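Local coordinates for protein glycosyl hydrolase BlGH5_18 (Bifidobacterium longum subsp. infantis, PDB 7LQX) that probably hydrolyses glycosidic bonds during the breakdown of N-glycans, as a family GH5 (subfamily 18) glycoside hydrolase of a gut bacterium, at residues 154-166 and 194-206. Residues are numbered along the deposited sequence; the frame is centred on the assembly and turned at random.
With EDO (1,2-ethanediol), chain D; EDO (1,2-ethanediol), chain C.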
ATOM      1  N   ALA A 154     -12.429   2.099 -28.421  1.00 12.16           N
ATOM      2  CA  ALA A 154     -12.240   0.703 -28.054  1.00 13.58           C
ATOM      3  C   ALA A 154     -12.762   0.384 -26.664  1.00 10.74           C
ATOM      4  O   ALA A 154     -12.883  -0.799 -26.322  1.00 11.31           O
ATOM      5  CB  ALA A 154     -10.756   0.337 -28.092  1.00 14.86           C
ATOM      6  N   PHE A 155     -13.029   1.401 -25.849  1.00 10.65           N
ATOM      7  CA  PHE A 155     -13.481   1.187 -24.480  1.00 10.48           C
ATOM      8  C   PHE A 155     -14.934   0.749 -24.475  1.00  9.92           C
ATOM      9  O   PHE A 155     -15.801   1.454 -24.998  1.00 11.67           O
ATOM     10  CB  PHE A 155     -13.341   2.489 -23.699  1.00 10.49           C
ATOM     11  CG  PHE A 155     -13.916   2.431 -22.322  1.00  9.49           C
ATOM     12  CD1 PHE A 155     -13.331   1.634 -21.368  1.00 10.11           C
ATOM     13  CD2 PHE A 155     -15.015   3.201 -21.967  1.00 10.91           C
ATOM     14  CE1 PHE A 155     -13.847   1.576 -20.092  1.00 10.52           C
ATOM     15  CE2 PHE A 155     -15.528   3.148 -20.687  1.00 10.92           C
ATOM     16  CZ  PHE A 155     -14.942   2.342 -19.750  1.00 11.38           C
ATOM     17  N   ARG A 156     -15.207  -0.407 -23.875  0.60  9.42           N
ATOM     18  CA  ARG A 156     -16.558  -0.940 -23.846  0.60 10.70           C
ATOM     19  C   ARG A 156     -17.249  -0.766 -22.502  0.60  8.99           C
ATOM     20  O   ARG A 156     -18.485  -0.786 -22.455  0.60 10.15           O
ATOM     21  CB  ARG A 156     -16.550  -2.428 -24.221  0.60  9.82           C
ATOM     22  CG  ARG A 156     -16.105  -2.711 -25.653  0.60 11.62           C
ATOM     23  CD  ARG A 156     -17.227  -2.551 -26.677  0.60 13.42           C
ATOM     24  NE  ARG A 156     -17.652  -1.165 -26.869  0.60 13.24           N
ATOM     25  CZ  ARG A 156     -16.953  -0.251 -27.535  0.60 15.39           C
ATOM     26  NH1 ARG A 156     -15.777  -0.567 -28.058  0.60 16.29           N
ATOM     27  NH2 ARG A 156     -17.422   0.985 -27.659  0.60 16.45           N
ATOM     28  N   GLY A 157     -16.510  -0.595 -21.427  1.00  9.74           N
ATOM     29  CA  GLY A 157     -17.132  -0.454 -20.124  1.00  9.51           C
ATOM     30  C   GLY A 157     -16.213  -0.889 -19.012  1.00  8.75           C
ATOM     31  O   GLY A 157     -15.045  -1.229 -19.211  1.00  9.67           O
ATOM     32  N   LEU A 158     -16.759  -0.882 -17.806  0.53  7.96           N
ATOM     33  CA  LEU A 158     -15.927  -1.118 -16.642  0.53  9.35           C
ATOM     34  C   LEU A 158     -16.617  -2.024 -15.640  0.53  8.90           C
ATOM     35  O   LEU A 158     -17.851  -2.086 -15.549  0.53  6.92           O
ATOM     36  CB  LEU A 158     -15.503   0.204 -15.986  0.53  9.06           C
ATOM     37  CG  LEU A 158     -16.617   1.118 -15.473  0.53  9.21           C
ATOM     38  CD1 LEU A 158     -17.132   0.639 -14.130  0.53  9.96           C
ATOM     39  CD2 LEU A 158     -16.122   2.558 -15.377  0.53 11.71           C
ATOM     40  N   THR A 159     -15.774  -2.739 -14.901  1.00  7.77           N
ATOM     41  CA  THR A 159     -16.160  -3.513 -13.734  1.00  7.69           C
ATOM     42  C   THR A 159     -15.651  -2.718 -12.539  1.00  7.64           C
ATOM     43  O   THR A 159     -14.546  -2.169 -12.580  1.00  7.42           O
ATOM     44  CB  THR A 159     -15.471  -4.868 -13.777  1.00  7.31           C
ATOM     45  OG1 THR A 159     -15.827  -5.532 -14.995  1.00  8.43           O
ATOM     46  CG2 THR A 159     -15.882  -5.758 -12.627  1.00  8.80           C
ATOM     47  N   LEU A 160     -16.443  -2.639 -11.471  1.00  7.40           N
ATOM     48  CA  LEU A 160     -16.040  -1.787 -10.356  1.00  7.41           C
ATOM     49  C   LEU A 160     -14.660  -2.169  -9.827  1.00  7.39           C
ATOM     50  O   LEU A 160     -13.849  -1.297  -9.503  1.00  7.62           O
ATOM     51  CB  LEU A 160     -17.081  -1.821  -9.242  1.00  8.33           C
ATOM     52  CG  LEU A 160     -18.463  -1.323  -9.636  1.00  8.93           C
ATOM     53  CD1 LEU A 160     -19.391  -1.358  -8.430  1.00 10.25           C
ATOM     54  CD2 LEU A 160     -18.433   0.074 -10.224  1.00 11.36           C
ATOM     55  N   GLY A 161     -14.372  -3.459  -9.728  1.00  7.08           N
ATOM     56  CA  GLY A 161     -13.053  -3.901  -9.299  1.00  6.26           C
ATOM     57  C   GLY A 161     -13.033  -5.408  -9.179  1.00  6.50           C
ATOM     58  O   GLY A 161     -14.074  -6.055  -9.038  1.00  7.42           O
ATOM     59  N   ASN A 162     -11.828  -5.961  -9.210  1.00  6.68           N
ATOM     60  CA  ASN A 162     -11.701  -7.411  -9.244  1.00  5.31           C
ATOM     61  C   ASN A 162     -12.010  -8.016  -7.880  1.00  5.80           C
ATOM     62  O   ASN A 162     -11.285  -7.764  -6.917  1.00  6.69           O
ATOM     63  CB  ASN A 162     -10.276  -7.764  -9.645  1.00  6.80           C
ATOM     64  CG  ASN A 162     -10.073  -9.233  -9.784  1.00  6.67           C
ATOM     65  OD1 ASN A 162     -10.797  -9.892 -10.524  1.00  7.31           O
ATOM     66  ND2 ASN A 162      -9.109  -9.778  -9.052  1.00  7.71           N
ATOM     67  N   GLU A 163     -13.053  -8.843  -7.792  1.00  7.91           N
ATOM     68  CA  GLU A 163     -13.294  -9.668  -6.601  1.00  6.81           C
ATOM     69  C   GLU A 163     -13.282  -8.847  -5.317  1.00  7.48           C
ATOM     70  O   GLU A 163     -12.724  -9.252  -4.298  1.00  7.67           O
ATOM     71  CB  GLU A 163     -12.284 -10.818  -6.530  1.00  7.59           C
ATOM     72  CG  GLU A 163     -12.339 -11.706  -7.759  1.00  7.09           C
ATOM     73  CD  GLU A 163     -11.300 -12.789  -7.816  1.00  9.78           C
ATOM     74  OE1 GLU A 163     -10.520 -12.942  -6.851  1.00 10.58           O
ATOM     75  OE2 GLU A 163     -11.265 -13.485  -8.855  1.00  9.65           O
ATOM     76  N   LEU A 164     -13.942  -7.693  -5.345  1.00  8.32           N
ATOM     77  CA  LEU A 164     -13.867  -6.797  -4.197  1.00  7.27           C
ATOM     78  C   LEU A 164     -14.538  -7.387  -2.965  1.00  7.87           C
ATOM     79  O   LEU A 164     -14.247  -6.951  -1.841  1.00  8.00           O
ATOM     80  CB  LEU A 164     -14.475  -5.447  -4.565  1.00  9.70           C
ATOM     81  CG  LEU A 164     -13.627  -4.556  -5.484  1.00 10.27           C
ATOM     82  CD1 LEU A 164     -14.420  -3.307  -5.855  1.00 11.05           C
ATOM     83  CD2 LEU A 164     -12.294  -4.215  -4.838  1.00  9.02           C
ATOM     84  N   ASN A 165     -15.409  -8.378  -3.143  1.00  7.03           N
ATOM     85  CA  ASN A 165     -16.034  -9.019  -1.996  1.00  6.82           C
ATOM     86  C   ASN A 165     -15.015  -9.671  -1.073  1.00  6.64           C
ATOM     87  O   ASN A 165     -15.340  -9.941   0.088  1.00  7.56           O
ATOM     88  CB  ASN A 165     -17.071 -10.040  -2.468  1.00  6.64           C
ATOM     89  CG  ASN A 165     -16.449 -11.211  -3.202  1.00  6.28           C
ATOM     90  OD1 ASN A 165     -15.729 -11.029  -4.181  1.00  7.59           O
ATOM     91  ND2 ASN A 165     -16.736 -12.423  -2.740  1.00  8.24           N
ATOM     92  N   GLN A 166     -13.795  -9.936  -1.553  1.00  7.03           N
ATOM     93  CA  GLN A 166     -12.794 -10.562  -0.692  1.00  7.15           C
ATOM     94  C   GLN A 166     -12.373  -9.658   0.460  1.00  7.06           C
ATOM     95  O   GLN A 166     -11.799 -10.152   1.436  1.00  8.10           O
ATOM     96  CB  GLN A 166     -11.583 -11.019  -1.508  1.00  7.58           C
ATOM     97  CG  GLN A 166     -10.681  -9.894  -2.010  1.00  7.11           C
ATOM     98  CD  GLN A 166      -9.438  -9.689  -1.162  1.00  7.58           C
ATOM     99  OE1 GLN A 166      -8.793 -10.646  -0.741  1.00  7.79           O
ATOM    100  NE2 GLN A 166      -9.101  -8.430  -0.910  1.00  8.21           N
ATOM    101  N   VAL A 194     -21.709   5.273 -14.640  1.00 15.30           N
ATOM    102  CA  VAL A 194     -21.528   4.926 -16.046  1.00 15.22           C
ATOM    103  C   VAL A 194     -22.803   5.229 -16.821  1.00 15.86           C
ATOM    104  O   VAL A 194     -23.910   4.961 -16.348  1.00 15.75           O
ATOM    105  CB  VAL A 194     -21.172   3.432 -16.162  1.00 13.47           C
ATOM    106  CG1 VAL A 194     -21.047   2.998 -17.621  1.00 15.68           C
ATOM    107  CG2 VAL A 194     -19.892   3.127 -15.396  1.00 13.94           C
ATOM    108  N   ASP A 195     -22.656   5.768 -18.031  1.00 14.21           N
ATOM    109  CA  ASP A 195     -23.789   5.899 -18.951  1.00 13.87           C
ATOM    110  C   ASP A 195     -24.001   4.542 -19.616  1.00 14.90           C
ATOM    111  O   ASP A 195     -23.328   4.195 -20.592  1.00 13.81           O
ATOM    112  CB  ASP A 195     -23.549   6.999 -19.977  1.00 15.36           C
ATOM    113  CG  ASP A 195     -24.729   7.184 -20.922  1.00 18.59           C
ATOM    114  OD1 ASP A 195     -25.659   6.354 -20.903  1.00 17.77           O
ATOM    115  OD2 ASP A 195     -24.724   8.167 -21.691  1.00 21.66           O
ATOM    116  N   ARG A 196     -24.935   3.763 -19.084  1.00 14.94           N
ATOM    117  CA  ARG A 196     -25.129   2.387 -19.535  1.00 15.17           C
ATOM    118  C   ARG A 196     -25.836   2.292 -20.878  1.00 15.43           C
ATOM    119  O   ARG A 196     -25.944   1.188 -21.421  1.00 15.43           O
ATOM    120  CB  ARG A 196     -25.830   1.579 -18.442  1.00 14.13           C
ATOM    121  CG  ARG A 196     -24.919   1.420 -17.225  1.00 12.85           C
ATOM    122  CD  ARG A 196     -25.637   0.915 -16.010  1.00 13.76           C
ATOM    123  NE  ARG A 196     -26.055  -0.465 -16.170  1.00 12.54           N
ATOM    124  CZ  ARG A 196     -26.710  -1.148 -15.239  1.00 13.26           C
ATOM    125  NH1 ARG A 196     -27.003  -0.562 -14.085  1.00 14.88           N
ATOM    126  NH2 ARG A 196     -27.065  -2.402 -15.461  1.00 13.11           N
ATOM    127  N   ARG A 197     -26.269   3.413 -21.452  1.00 17.10           N
ATOM    128  CA  ARG A 197     -26.666   3.393 -22.851  1.00 17.22           C
ATOM    129  C   ARG A 197     -25.463   3.263 -23.777  1.00 21.51           C
ATOM    130  O   ARG A 197     -25.619   2.826 -24.920  1.00 20.74           O
ATOM    131  CB  ARG A 197     -27.423   4.670 -23.201  1.00 18.19           C
ATOM    132  CG  ARG A 197     -28.652   4.922 -22.346  1.00 23.79           C
ATOM    133  CD  ARG A 197     -29.178   6.336 -22.577  1.00 33.89           C
ATOM    134  NE  ARG A 197     -28.142   7.331 -22.309  1.00 39.54           N
ATOM    135  CZ  ARG A 197     -28.200   8.605 -22.686  1.00 45.74           C
ATOM    136  NH1 ARG A 197     -29.247   9.060 -23.359  1.00 44.67           N
ATOM    137  NH2 ARG A 197     -27.200   9.424 -22.392  1.00 44.22           N
ATOM    138  N   LYS A 198     -24.268   3.625 -23.304  1.00 15.21           N
ATOM    139  CA  LYS A 198     -23.080   3.638 -24.144  1.00 16.21           C
ATOM    140  C   LYS A 198     -22.020   2.625 -23.745  1.00 13.50           C
ATOM    141  O   LYS A 198     -21.243   2.205 -24.604  1.00 16.13           O
ATOM    142  CB  LYS A 198     -22.422   5.024 -24.111  1.00 17.87           C
ATOM    143  CG  LYS A 198     -23.291   6.145 -24.644  1.00 20.36           C
ATOM    144  CD  LYS A 198     -22.608   7.487 -24.425  1.00 24.53           C
ATOM    145  CE  LYS A 198     -23.384   8.635 -25.043  1.00 32.32           C
ATOM    146  NZ  LYS A 198     -22.542   9.868 -25.118  1.00 47.27           N
ATOM    147  N   HIS A 199     -21.977   2.221 -22.473  1.00 12.64           N
ATOM    148  CA  HIS A 199     -20.926   1.363 -21.944  1.00 12.22           C
ATOM    149  C   HIS A 199     -21.511   0.449 -20.881  1.00 11.31           C
ATOM    150  O   HIS A 199     -22.475   0.809 -20.203  1.00 13.85           O
ATOM    151  CB  HIS A 199     -19.809   2.209 -21.316  1.00 10.81           C
ATOM    152  CG  HIS A 199     -19.176   3.159 -22.275  1.00 11.31           C
ATOM    153  ND1 HIS A 199     -19.422   4.515 -22.260  1.00 12.12           N
ATOM    154  CD2 HIS A 199     -18.306   2.944 -23.288  1.00 13.17           C
ATOM    155  CE1 HIS A 199     -18.745   5.091 -23.236  1.00 12.69           C
ATOM    156  NE2 HIS A 199     -18.057   4.159 -23.871  1.00 12.27           N
ATOM    157  N   VAL A 200     -20.934  -0.735 -20.740  1.00 10.01           N
ATOM    158  CA  VAL A 200     -21.380  -1.634 -19.684  1.00 10.24           C
ATOM    159  C   VAL A 200     -20.823  -1.177 -18.340  1.00  8.87           C
ATOM    160  O   VAL A 200     -19.734  -0.593 -18.237  1.00  9.87           O
ATOM    161  CB  VAL A 200     -21.041  -3.116 -19.952  1.00 10.49           C
ATOM    162  CG1 VAL A 200     -21.763  -3.606 -21.215  1.00 12.97           C
ATOM    163  CG2 VAL A 200     -19.545  -3.353 -20.029  1.00 12.08           C
ATOM    164  N   ALA A 201     -21.605  -1.458 -17.303  1.00  8.20           N
ATOM    165  CA  ALA A 201     -21.222  -1.282 -15.910  1.00  9.12           C
ATOM    166  C   ALA A 201     -21.449  -2.616 -15.222  1.00  7.47           C
ATOM    167  O   ALA A 201     -22.567  -3.141 -15.236  1.00  8.61           O
ATOM    168  CB  ALA A 201     -22.068  -0.191 -15.250  1.00 11.42           C
ATOM    169  N   LEU A 202     -20.392  -3.152 -14.618  1.00  8.08           N
ATOM    170  CA  LEU A 202     -20.386  -4.492 -14.066  1.00  6.80           C
ATOM    171  C   LEU A 202     -19.776  -4.481 -12.674  1.00  6.50           C
ATOM    172  O   LEU A 202     -19.034  -3.566 -12.300  1.00  7.12           O
ATOM    173  CB  LEU A 202     -19.508  -5.440 -14.911  1.00  7.62           C
ATOM    174  CG  LEU A 202     -19.767  -5.394 -16.411  1.00  7.45           C
ATOM    175  CD1 LEU A 202     -18.704  -6.125 -17.197  1.00  9.94           C
ATOM    176  CD2 LEU A 202     -21.125  -5.981 -16.733  1.00  9.63           C
ATOM    177  N   HIS A 203     -20.051  -5.539 -11.920  1.00  6.38           N
ATOM    178  CA  HIS A 203     -19.323  -5.799 -10.680  1.00  6.61           C
ATOM    179  C   HIS A 203     -18.881  -7.257 -10.672  1.00  6.56           C
ATOM    180  O   HIS A 203     -19.434  -8.099 -11.385  1.00  7.63           O
ATOM    181  CB  HIS A 203     -20.123  -5.418  -9.423  1.00  6.89           C
ATOM    182  CG  HIS A 203     -21.361  -6.220  -9.226  1.00  6.95           C
ATOM    183  ND1 HIS A 203     -21.429  -7.268  -8.332  1.00  7.39           N
ATOM    184  CD2 HIS A 203     -22.580  -6.138  -9.807  1.00  7.61           C
ATOM    185  CE1 HIS A 203     -22.635  -7.800  -8.375  1.00  7.89           C
ATOM    186  NE2 HIS A 203     -23.349  -7.140  -9.269  1.00  7.68           N
ATOM    187  N   SER A 204     -17.841  -7.536  -9.885  1.00  6.75           N
ATOM    188  CA  SER A 204     -17.188  -8.835  -9.873  1.00  7.10           C
ATOM    189  C   SER A 204     -16.932  -9.320  -8.458  1.00  6.35           C
ATOM    190  O   SER A 204     -16.301  -8.621  -7.656  1.00  7.86           O
ATOM    191  CB  SER A 204     -15.840  -8.757 -10.609  1.00  8.86           C
ATOM    192  OG  SER A 204     -14.945  -9.786 -10.208  1.00  9.03           O
ATOM    193  N   GLU A 205     -17.368 -10.540  -8.186  1.00  7.18           N
ATOM    194  CA  GLU A 205     -17.029 -11.247  -6.965  1.00  7.00           C
ATOM    195  C   GLU A 205     -16.309 -12.546  -7.296  1.00  6.22           C
ATOM    196  O   GLU A 205     -16.480 -13.115  -8.380  1.00  7.27           O
ATOM    197  CB  GLU A 205     -18.294 -11.562  -6.175  1.00  7.51           C
ATOM    198  CG  GLU A 205     -18.994 -10.325  -5.648  1.00  9.41           C
ATOM    199  CD  GLU A 205     -19.837  -9.585  -6.683  1.00  8.60           C
ATOM    200  OE1 GLU A 205     -20.623 -10.223  -7.413  1.00  9.90           O
ATOM    201  OE2 GLU A 205     -19.718  -8.343  -6.735  1.00  8.31           O
ATOM    202  N   ASN A 206     -15.497 -13.007  -6.347  1.00  5.79           N
ATOM    203  CA  ASN A 206     -15.028 -14.382  -6.386  1.00  6.81           C
ATOM    204  C   ASN A 206     -16.193 -15.313  -6.061  1.00  7.39           C
ATOM    205  O   ASN A 206     -17.309 -14.874  -5.764  1.00  7.44           O
ATOM    206  CB  ASN A 206     -13.814 -14.579  -5.480  1.00  7.33           C
ATOM    207  CG  ASN A 206     -14.125 -14.408  -4.014  1.00  7.69           C
ATOM    208  OD1 ASN A 206     -15.212 -14.751  -3.543  1.00  8.36           O
ATOM    209  ND2 ASN A 206     -13.153 -13.888  -3.271  1.00  9.12           N
TER
HETATM  210  C1  EDO D 503      -7.684 -13.055 -10.530  1.00 13.20           C
HETATM  211  O1  EDO D 503      -8.923 -12.447 -10.160  1.00  8.76           O
HETATM  212  C2  EDO D 503      -6.549 -12.169 -10.024  1.00 13.89           C
HETATM  213  O2  EDO D 503      -6.679 -12.039  -8.598  1.00 13.42           O
HETATM  214  C1  EDO C 502     -14.834 -14.286  -0.081  1.00 15.63           C
HETATM  215  O1  EDO C 502     -13.468 -13.979  -0.377  1.00 13.81           O
HETATM  216  C2  EDO C 502     -14.981 -14.626   1.396  1.00 16.47           C
HETATM  217  O2  EDO C 502     -14.403 -13.585   2.194  1.00 17.40           O
HETATM  218  O   HOH W   1     -16.204   4.057 -25.952  1.00 16.79           O
HETATM  219  O   HOH W   2     -19.436   0.520 -25.855  1.00 29.07           O
HETATM  220  O   HOH W   3     -16.720  -5.339  -8.455  1.00  7.81           O
HETATM  221  O   HOH W   4     -10.544 -13.127  -4.192  1.00 11.66           O
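H199 packs against F155 at the start of two parallel strands, its CD2 3.6 Å from F155 CD2, with the ring planes at 43°. F155 CE2 lies over one face of the imidazole, while the carbonyl oxygens of F155 and R156 sit at its edge; Y146 of helix 132-149 hydrogen-bonds ND1. From here the backbones zip together: V200 N donates to R156 O, L158 N to V200 O (3.0 Å), L202 N to L158 O and L160 N to L202 O. Beside these bonds G157 CA makes a C-H...O approach to V200 O at 3.2 Å. On the face bearing L158, its CD2 meets V194 CG2 at 3.8 Å beneath helix 132-149; on the face bearing T159, the methyl CG2 reaches S204 CB. Strands 155-159 and 200-202 are neighbours, fourth and fifth in order, in the eight-stranded parallel sheet of the (β/α)8 barrel expected of GH5, with helix 180-191 between them in sequence. Beyond their C-terminal ends lies the N162-E163 pair, consistent with the Asn-Glu motif that carries the acid/base in this family. S204 OG accepts from E163 N (3.2 Å), and H232 hydrogen-bonds the E163 carboxylate. Farther along, N165, with chi1 at 66° turning its amide toward N206, reaches that residue twice: OD1 takes N206 N, and ND2 gives to N206 OD1 (2.9 Å) from above the acceptor's amide plane. Away from these direct bonds, the outer ends of partly exposed side chains meet their partners through water: one molecule joins R156 NE, whose NH1 is held by P153 O and D100, to K198 O, and another links E163 OE1 to N206 ND2, which also binds an ethanediol.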